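Local coordinates for syndapin (Drosophila melanogaster, PDB 3I2W), which probably takes part in endocytosis and regulates internalisation of plasma-membrane proteins, and is represented here by its homodimeric F-BAR domain, at residues Asn25-Leu30 against Lys230-Asn235; Gln29-Arg34 against Asn92-Gln97. All coordinates share one frame; numbering follows the deposited sequence.

Interaction 1. Residues Asn25-Leu30 against Lys230-Asn235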
ATOM      1  N   ASN B  25      -8.159  15.562  13.536  1.00 24.84           N
ATOM      2  CA  ASN B  25      -6.761  15.293  13.283  1.00 25.13           C
ATOM      3  C   ASN B  25      -6.414  13.829  12.957  1.00 24.92           C
ATOM      4  O   ASN B  25      -5.650  13.559  12.063  1.00 24.63           O
ATOM      5  CB  ASN B  25      -5.931  15.722  14.459  1.00 24.84           C
ATOM      6  CG  ASN B  25      -5.780  17.193  14.531  1.00 26.09           C
ATOM      7  OD1 ASN B  25      -5.900  17.904  13.542  1.00 30.14           O
ATOM      8  ND2 ASN B  25      -5.534  17.680  15.722  1.00 29.59           N
ATOM      9  N   ASP B  26      -6.997  12.901  13.689  1.00 25.35           N
ATOM     10  CA  ASP B  26      -6.671  11.497  13.537  1.00 24.90           C
ATOM     11  C   ASP B  26      -7.086  11.026  12.159  1.00 24.30           C
ATOM     12  O   ASP B  26      -6.321  10.326  11.483  1.00 24.01           O
ATOM     13  CB  ASP B  26      -7.402  10.637  14.584  1.00 24.83           C
ATOM     14  CG  ASP B  26      -6.790  10.715  16.002  1.00 25.72           C
ATOM     15  OD1 ASP B  26      -5.759  11.368  16.249  1.00 25.77           O
ATOM     16  OD2 ASP B  26      -7.402  10.135  16.932  1.00 29.65           O
ATOM     17  N   LEU B  27      -8.299  11.382  11.751  1.00 22.87           N
ATOM     18  CA  LEU B  27      -8.789  10.940  10.473  1.00 22.11           C
ATOM     19  C   LEU B  27      -7.939  11.523   9.324  1.00 23.12           C
ATOM     20  O   LEU B  27      -7.632  10.835   8.334  1.00 22.27           O
ATOM     21  CB  LEU B  27     -10.213  11.355  10.349  1.00 20.73           C
ATOM     22  CG  LEU B  27     -10.999  10.828   9.174  1.00 19.32           C
ATOM     23  CD1 LEU B  27     -11.090   9.319   9.063  1.00 17.45           C
ATOM     24  CD2 LEU B  27     -12.371  11.405   9.398  1.00 21.53           C
ATOM     25  N   GLN B  28      -7.515  12.781   9.472  1.00 23.97           N
ATOM     26  CA  GLN B  28      -6.713  13.378   8.425  1.00 24.11           C
ATOM     27  C   GLN B  28      -5.444  12.605   8.391  1.00 24.86           C
ATOM     28  O   GLN B  28      -5.006  12.192   7.335  1.00 26.11           O
ATOM     29  CB  GLN B  28      -6.457  14.865   8.638  1.00 23.47           C
ATOM     30  CG  GLN B  28      -7.576  15.780   8.242  1.00 22.38           C
ATOM     31  CD  GLN B  28      -7.378  17.203   8.819  1.00 27.53           C
ATOM     32  OE1 GLN B  28      -6.779  18.109   8.180  1.00 27.88           O
ATOM     33  NE2 GLN B  28      -7.861  17.398  10.050  1.00 28.53           N
ATOM     34  N   GLN B  29      -4.874  12.354   9.554  1.00 25.66           N
ATOM     35  CA  GLN B  29      -3.630  11.641   9.620  1.00 26.77           C
ATOM     36  C   GLN B  29      -3.729  10.234   9.072  1.00 27.47           C
ATOM     37  O   GLN B  29      -2.841   9.777   8.402  1.00 29.61           O
ATOM     38  CB  GLN B  29      -3.110  11.608  11.018  1.00 26.13           C
ATOM     39  CG  GLN B  29      -1.884  10.785  11.114  1.00 31.14           C
ATOM     40  CD  GLN B  29      -1.323  10.759  12.520  1.00 36.47           C
ATOM     41  OE1 GLN B  29      -1.500  11.729  13.299  1.00 39.33           O
ATOM     42  NE2 GLN B  29      -0.620   9.663  12.855  1.00 30.45           N
ATOM     43  N   LEU B  30      -4.812   9.540   9.331  1.00 27.49           N
ATOM     44  CA  LEU B  30      -4.965   8.187   8.853  1.00 26.18           C
ATOM     45  C   LEU B  30      -5.044   8.236   7.333  1.00 27.21           C
ATOM     46  O   LEU B  30      -4.393   7.453   6.656  1.00 29.84           O
ATOM     47  CB  LEU B  30      -6.208   7.551   9.496  1.00 25.02           C
ATOM     48  CG  LEU B  30      -6.764   6.183   9.107  1.00 24.33           C
ATOM     49  CD1 LEU B  30      -7.710   5.551  10.127  1.00 18.81           C
ATOM     50  CD2 LEU B  30      -7.504   6.247   7.800  1.00 23.97           C
ATOM     51  N   LYS B 230     -19.479  10.053   8.845  1.00 29.73           N
ATOM     52  CA  LYS B 230     -20.048   8.989   8.044  1.00 29.92           C
ATOM     53  C   LYS B 230     -19.875   9.274   6.524  1.00 31.47           C
ATOM     54  O   LYS B 230     -19.582   8.364   5.727  1.00 32.96           O
ATOM     55  CB  LYS B 230     -21.499   8.772   8.413  1.00 28.59           C
ATOM     56  CG  LYS B 230     -21.953   7.412   8.014  1.00 27.24           C
ATOM     57  CD  LYS B 230     -23.441   7.399   7.726  1.00 28.59           C
ATOM     58  CE  LYS B 230     -23.888   5.995   7.328  1.00 31.85           C
ATOM     59  NZ  LYS B 230     -24.822   5.379   8.269  1.00 26.99           N
ATOM     60  N   GLU B 231     -19.997  10.544   6.141  1.00 31.35           N
ATOM     61  CA  GLU B 231     -19.970  10.887   4.770  1.00 31.84           C
ATOM     62  C   GLU B 231     -18.601  10.768   4.192  1.00 30.99           C
ATOM     63  O   GLU B 231     -18.444  10.325   3.065  1.00 31.69           O
ATOM     64  CB  GLU B 231     -20.414  12.345   4.585  1.00 32.59           C
ATOM     65  CG  GLU B 231     -21.976  12.579   4.826  1.00 39.71           C
ATOM     66  CD  GLU B 231     -22.842  11.295   4.354  1.00 48.77           C
ATOM     67  OE1 GLU B 231     -22.731  10.987   3.070  1.00 42.52           O
ATOM     68  OE2 GLU B 231     -23.580  10.625   5.269  1.00 48.24           O
ATOM     69  N   ILE B 232     -17.624  11.268   4.932  1.00 29.87           N
ATOM     70  CA  ILE B 232     -16.229  11.278   4.550  1.00 27.64           C
ATOM     71  C   ILE B 232     -15.793   9.820   4.423  1.00 27.36           C
ATOM     72  O   ILE B 232     -15.231   9.428   3.422  1.00 26.96           O
ATOM     73  CB  ILE B 232     -15.424  11.968   5.638  1.00 27.51           C
ATOM     74  CG1 ILE B 232     -15.640  13.466   5.617  1.00 26.72           C
ATOM     75  CG2 ILE B 232     -13.982  11.631   5.576  1.00 26.30           C
ATOM     76  CD1 ILE B 232     -15.216  14.108   4.386  1.00 31.63           C
ATOM     77  N   LEU B 233     -16.098   8.998   5.410  1.00 26.31           N
ATOM     78  CA  LEU B 233     -15.902   7.592   5.202  1.00 25.92           C
ATOM     79  C   LEU B 233     -16.410   7.069   3.840  1.00 26.01           C
ATOM     80  O   LEU B 233     -15.658   6.388   3.164  1.00 27.57           O
ATOM     81  CB  LEU B 233     -16.407   6.764   6.375  1.00 25.70           C
ATOM     82  CG  LEU B 233     -15.593   6.904   7.657  1.00 24.24           C
ATOM     83  CD1 LEU B 233     -16.018   5.908   8.670  1.00 25.73           C
ATOM     84  CD2 LEU B 233     -14.146   6.724   7.389  1.00 26.33           C
ATOM     85  N   PHE B 234     -17.626   7.369   3.411  1.00 25.62           N
ATOM     86  CA  PHE B 234     -18.049   7.010   2.054  1.00 25.76           C
ATOM     87  C   PHE B 234     -17.184   7.669   1.005  1.00 26.79           C
ATOM     88  O   PHE B 234     -16.859   7.067  -0.028  1.00 29.01           O
ATOM     89  CB  PHE B 234     -19.469   7.462   1.761  1.00 25.75           C
ATOM     90  CG  PHE B 234     -20.563   6.594   2.384  1.00 25.48           C
ATOM     91  CD1 PHE B 234     -20.665   5.244   2.111  1.00 24.28           C
ATOM     92  CD2 PHE B 234     -21.526   7.156   3.185  1.00 24.67           C
ATOM     93  CE1 PHE B 234     -21.678   4.464   2.659  1.00 22.11           C
ATOM     94  CE2 PHE B 234     -22.553   6.369   3.726  1.00 25.70           C
ATOM     95  CZ  PHE B 234     -22.616   5.027   3.461  1.00 24.40           C
ATOM     96  N   ASN B 235     -16.807   8.913   1.225  1.00 26.52           N
ATOM     97  CA  ASN B 235     -15.998   9.584   0.251  1.00 25.81           C
ATOM     98  C   ASN B 235     -14.680   8.845   0.128  1.00 26.07           C
ATOM     99  O   ASN B 235     -14.191   8.677  -0.957  1.00 26.83           O
ATOM    100  CB  ASN B 235     -15.744  11.006   0.684  1.00 25.72           C
ATOM    101  CG  ASN B 235     -16.958  11.908   0.511  1.00 27.06           C
ATOM    102  OD1 ASN B 235     -16.909  13.074   0.836  1.00 34.39           O
ATOM    103  ND2 ASN B 235     -18.025  11.383   0.012  1.00 29.74           N
TER
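Leu-27 on helix 11-58 reaches across to Ile-232 and Leu-233 on helix 169-240, splitting its two methyls between them. Its CG stands anti to the backbone N (chi1 -171°), which carries the isobutyl group toward helix 169-240. CD2 meets the CG2 branch of Ile-232 at 4.2 Å, the two side chains crossing obliquely rather than lying alongside each other. Leu-27 CD1 lies 4.3 Å from Leu-233 CD2. Leu-233 leaves its backbone pointing to one side of this approach, and it makes its contact through the CD2 methyl. The backbones stay well apart, with 9.5 Å between Leu-27 CA and Leu-233 CA, and between these two segments the touching atoms are all methyls. Within the elongated helical bundle of an F-BAR domain, this joins the first long helix to the last part of the longest one, and helix 63-105 fills one flank: Ile-98 packs on both Leu-27 and Ile-232. The second subunit also covers the contact, with its Trp-69 on Leu-27 and its Ile-259 on Leu-233. Nearby, Lys-230 NZ donates a hydrogen bond to the backbone carbonyl of Ala-262 of that same neighbouring subunit.

Interaction 2. Residues Gln29-Arg34 against Asn92-Gln97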
ATOM      1  N   GLN B  29      -4.874  12.354   9.554  1.00 25.66           N
ATOM      2  CA  GLN B  29      -3.630  11.641   9.620  1.00 26.77           C
ATOM      3  C   GLN B  29      -3.729  10.234   9.072  1.00 27.47           C
ATOM      4  O   GLN B  29      -2.841   9.777   8.402  1.00 29.61           O
ATOM      5  CB  GLN B  29      -3.110  11.608  11.018  1.00 26.13           C
ATOM      6  CG  GLN B  29      -1.884  10.785  11.114  1.00 31.14           C
ATOM      7  CD  GLN B  29      -1.323  10.759  12.520  1.00 36.47           C
ATOM      8  OE1 GLN B  29      -1.500  11.729  13.299  1.00 39.33           O
ATOM      9  NE2 GLN B  29      -0.620   9.663  12.855  1.00 30.45           N
ATOM     10  N   LEU B  30      -4.812   9.540   9.331  1.00 27.49           N
ATOM     11  CA  LEU B  30      -4.965   8.187   8.853  1.00 26.18           C
ATOM     12  C   LEU B  30      -5.044   8.236   7.333  1.00 27.21           C
ATOM     13  O   LEU B  30      -4.393   7.453   6.656  1.00 29.84           O
ATOM     14  CB  LEU B  30      -6.208   7.551   9.496  1.00 25.02           C
ATOM     15  CG  LEU B  30      -6.764   6.183   9.107  1.00 24.33           C
ATOM     16  CD1 LEU B  30      -7.710   5.551  10.127  1.00 18.81           C
ATOM     17  CD2 LEU B  30      -7.504   6.247   7.800  1.00 23.97           C
ATOM     18  N   ILE B  31      -5.806   9.148   6.762  1.00 26.37           N
ATOM     19  CA  ILE B  31      -5.966   9.145   5.327  1.00 24.99           C
ATOM     20  C   ILE B  31      -4.643   9.493   4.677  1.00 24.92           C
ATOM     21  O   ILE B  31      -4.223   8.836   3.738  1.00 25.56           O
ATOM     22  CB  ILE B  31      -7.089  10.133   4.947  1.00 25.36           C
ATOM     23  CG1 ILE B  31      -8.417   9.483   5.268  1.00 24.27           C
ATOM     24  CG2 ILE B  31      -7.007  10.596   3.511  1.00 24.56           C
ATOM     25  CD1 ILE B  31      -9.462  10.458   5.553  1.00 28.04           C
ATOM     26  N   GLN B  32      -3.970  10.522   5.177  1.00 25.09           N
ATOM     27  CA  GLN B  32      -2.734  10.978   4.575  1.00 24.86           C
ATOM     28  C   GLN B  32      -1.801   9.777   4.530  1.00 25.11           C
ATOM     29  O   GLN B  32      -1.117   9.522   3.527  1.00 24.09           O
ATOM     30  CB  GLN B  32      -2.132  12.095   5.401  1.00 24.89           C
ATOM     31  CG  GLN B  32      -0.738  12.564   4.962  1.00 27.53           C
ATOM     32  CD  GLN B  32      -0.788  13.528   3.760  1.00 36.04           C
ATOM     33  OE1 GLN B  32      -1.354  14.655   3.835  1.00 42.73           O
ATOM     34  NE2 GLN B  32      -0.212  13.094   2.641  1.00 33.68           N
ATOM     35  N   GLU B  33      -1.822   9.006   5.616  1.00 25.27           N
ATOM     36  CA  GLU B  33      -0.969   7.873   5.721  1.00 24.92           C
ATOM     37  C   GLU B  33      -1.236   6.849   4.658  1.00 25.96           C
ATOM     38  O   GLU B  33      -0.292   6.389   4.055  1.00 28.02           O
ATOM     39  CB  GLU B  33      -0.952   7.319   7.123  1.00 24.41           C
ATOM     40  CG  GLU B  33       0.250   7.919   7.857  1.00 25.40           C
ATOM     41  CD  GLU B  33       0.347   7.689   9.375  1.00 26.90           C
ATOM     42  OE1 GLU B  33       0.045   6.597   9.874  1.00 27.54           O
ATOM     43  OE2 GLU B  33       0.790   8.631  10.079  1.00 32.37           O
ATOM     44  N   ARG B  34      -2.488   6.508   4.387  1.00 25.91           N
ATOM     45  CA  ARG B  34      -2.824   5.577   3.336  1.00 25.61           C
ATOM     46  C   ARG B  34      -2.348   6.130   2.007  1.00 26.94           C
ATOM     47  O   ARG B  34      -1.831   5.418   1.161  1.00 27.32           O
ATOM     48  CB  ARG B  34      -4.335   5.426   3.309  1.00 25.15           C
ATOM     49  CG  ARG B  34      -4.945   4.550   2.199  1.00 24.77           C
ATOM     50  CD  ARG B  34      -4.266   3.209   2.084  1.00 23.34           C
ATOM     51  NE  ARG B  34      -4.925   2.376   1.120  1.00 25.14           N
ATOM     52  CZ  ARG B  34      -5.954   1.587   1.381  1.00 25.19           C
ATOM     53  NH1 ARG B  34      -6.443   1.508   2.595  1.00 26.99           N
ATOM     54  NH2 ARG B  34      -6.484   0.864   0.414  1.00 24.40           N
ATOM     55  N   ASN B  92      -6.987  15.658  -1.850  1.00 36.76           N
ATOM     56  CA  ASN B  92      -7.566  16.954  -2.183  1.00 36.78           C
ATOM     57  C   ASN B  92      -9.038  16.894  -2.299  1.00 37.55           C
ATOM     58  O   ASN B  92      -9.638  17.923  -2.252  1.00 38.85           O
ATOM     59  CB  ASN B  92      -7.034  17.580  -3.474  1.00 37.27           C
ATOM     60  CG  ASN B  92      -5.543  17.332  -3.710  1.00 36.39           C
ATOM     61  OD1 ASN B  92      -4.739  17.522  -2.824  1.00 35.72           O
ATOM     62  ND2 ASN B  92      -5.187  16.910  -4.926  1.00 35.47           N
ATOM     63  N   ASP B  93      -9.636  15.728  -2.523  1.00 37.91           N
ATOM     64  CA  ASP B  93     -11.074  15.617  -2.310  1.00 38.06           C
ATOM     65  C   ASP B  93     -11.335  15.439  -0.787  1.00 36.63           C
ATOM     66  O   ASP B  93     -12.129  16.174  -0.191  1.00 37.18           O
ATOM     67  CB  ASP B  93     -11.741  14.491  -3.131  1.00 39.31           C
ATOM     68  CG  ASP B  93     -11.761  14.754  -4.694  1.00 44.97           C
ATOM     69  OD1 ASP B  93     -11.567  15.918  -5.168  1.00 49.06           O
ATOM     70  OD2 ASP B  93     -12.001  13.754  -5.454  1.00 47.05           O
ATOM     71  N   VAL B  94     -10.667  14.491  -0.147  1.00 33.47           N
ATOM     72  CA  VAL B  94     -11.120  14.100   1.154  1.00 30.81           C
ATOM     73  C   VAL B  94     -10.431  14.872   2.268  1.00 29.97           C
ATOM     74  O   VAL B  94     -11.082  15.533   3.058  1.00 29.81           O
ATOM     75  CB  VAL B  94     -11.000  12.601   1.334  1.00 30.79           C
ATOM     76  CG1 VAL B  94     -11.603  12.183   2.651  1.00 30.77           C
ATOM     77  CG2 VAL B  94     -11.729  11.904   0.206  1.00 31.37           C
ATOM     78  N   ASN B  95      -9.112  14.834   2.342  1.00 28.53           N
ATOM     79  CA  ASN B  95      -8.525  15.468   3.480  1.00 27.38           C
ATOM     80  C   ASN B  95      -8.881  16.958   3.609  1.00 26.78           C
ATOM     81  O   ASN B  95      -9.177  17.383   4.667  1.00 26.95           O
ATOM     82  CB  ASN B  95      -7.037  15.145   3.643  1.00 26.56           C
ATOM     83  CG  ASN B  95      -6.795  14.060   4.667  1.00 26.67           C
ATOM     84  OD1 ASN B  95      -7.729  13.552   5.276  1.00 30.72           O
ATOM     85  ND2 ASN B  95      -5.552  13.645   4.821  1.00 26.84           N
ATOM     86  N   SER B  96      -8.871  17.722   2.531  1.00 26.61           N
ATOM     87  CA  SER B  96      -9.197  19.158   2.536  1.00 26.25           C
ATOM     88  C   SER B  96     -10.593  19.421   3.082  1.00 25.80           C
ATOM     89  O   SER B  96     -10.835  20.448   3.748  1.00 26.30           O
ATOM     90  CB  SER B  96      -9.223  19.664   1.109  1.00 26.21           C
ATOM     91  OG  SER B  96     -10.198  18.869   0.425  1.00 28.27           O
ATOM     92  N   GLN B  97     -11.523  18.521   2.784  1.00 24.22           N
ATOM     93  CA  GLN B  97     -12.854  18.701   3.292  1.00 22.78           C
ATOM     94  C   GLN B  97     -12.789  18.694   4.798  1.00 22.11           C
ATOM     95  O   GLN B  97     -13.320  19.549   5.420  1.00 23.45           O
ATOM     96  CB  GLN B  97     -13.718  17.562   2.873  1.00 22.61           C
ATOM     97  CG  GLN B  97     -14.476  17.758   1.631  1.00 22.39           C
ATOM     98  CD  GLN B  97     -15.474  16.617   1.457  1.00 24.27           C
ATOM     99  OE1 GLN B  97     -16.645  16.801   1.762  1.00 30.73           O
ATOM    100  NE2 GLN B  97     -15.014  15.431   1.045  1.00 14.95           N
TER
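This is a buried packing contact between two antiparallel helices in the core of the bundle: helix 11-58, through Ile-31 and Gln-32, meets Val-94 and Asn-95 of helix 63-105. The axes of the two short segments come within 10.0 Å, with 156° between their N-to-C directions. Ile-31 and Asn-95 both point at the opposite helix and slide past each other in opposing directions. Asn-95 thereby lays its amide against the branched side of the isoleucine, OD1 standing 3.5 Å from Ile-31 CB and CG in touch with Ile-31 CG2. Further out, Ile-31 CD1 meets Val-94 CG1 at 4.0 Å, those two side chains crossing at about a right angle. Ile-31 CG1 sits anti to the carbonyl carbon (chi1 -76°), with CG2 beside that carbon, and this spreads the two branches along the Asn-95 side chain.

The amide nitrogen of Asn-95 does the polar work: it hydrogen-bonds to the backbone carbonyl oxygen of Gln-28, one turn before Gln-32, and also touches Gln-32 CB at 3.8 Å. A leucine in place of Asn-95 would probably leave the Gln-28 carbonyl without its side-chain donor. Helix 63-105 widens into a pi-type turn at 92-95, and just beyond it Ser-96 OG bonds to Asn-92 O at 2.9 Å, from well above the carbonyl plane. Ile-232 and Cys-239 of helix 169-240 pack on Val-94, while Arg-34 forms a salt bridge with Glu-75 of the second subunit. Long antiparallel helices meeting through mixed apolar and amide packing, backed by a third helix and by the partner chain, fit the elongated helical-bundle dimer of F-BAR domains.

Both contacts start on helix 11-58, at overlapping ranges that share Gln-29 and Leu-30. Following the chain, interaction 2 closes first: helix 11-58 ends, the chain reverses, and helix 63-105 runs back alongside it. Interaction 1 closes only after helix 114-159 and most of helix 169-240 have been traversed, so its much longer loop encloses the shorter one without crossing it. With their centres 7 Å apart, the two contacts touch directly: Ile-232 CG2 packs on Val-94 CG1, and Gln-97 NE2 hydrogen-bonds to Asn-235 OD1. Helices 11-58, 63-105 and 169-240 are thus tied pairwise at one level of the bundle, where the second subunit also packs.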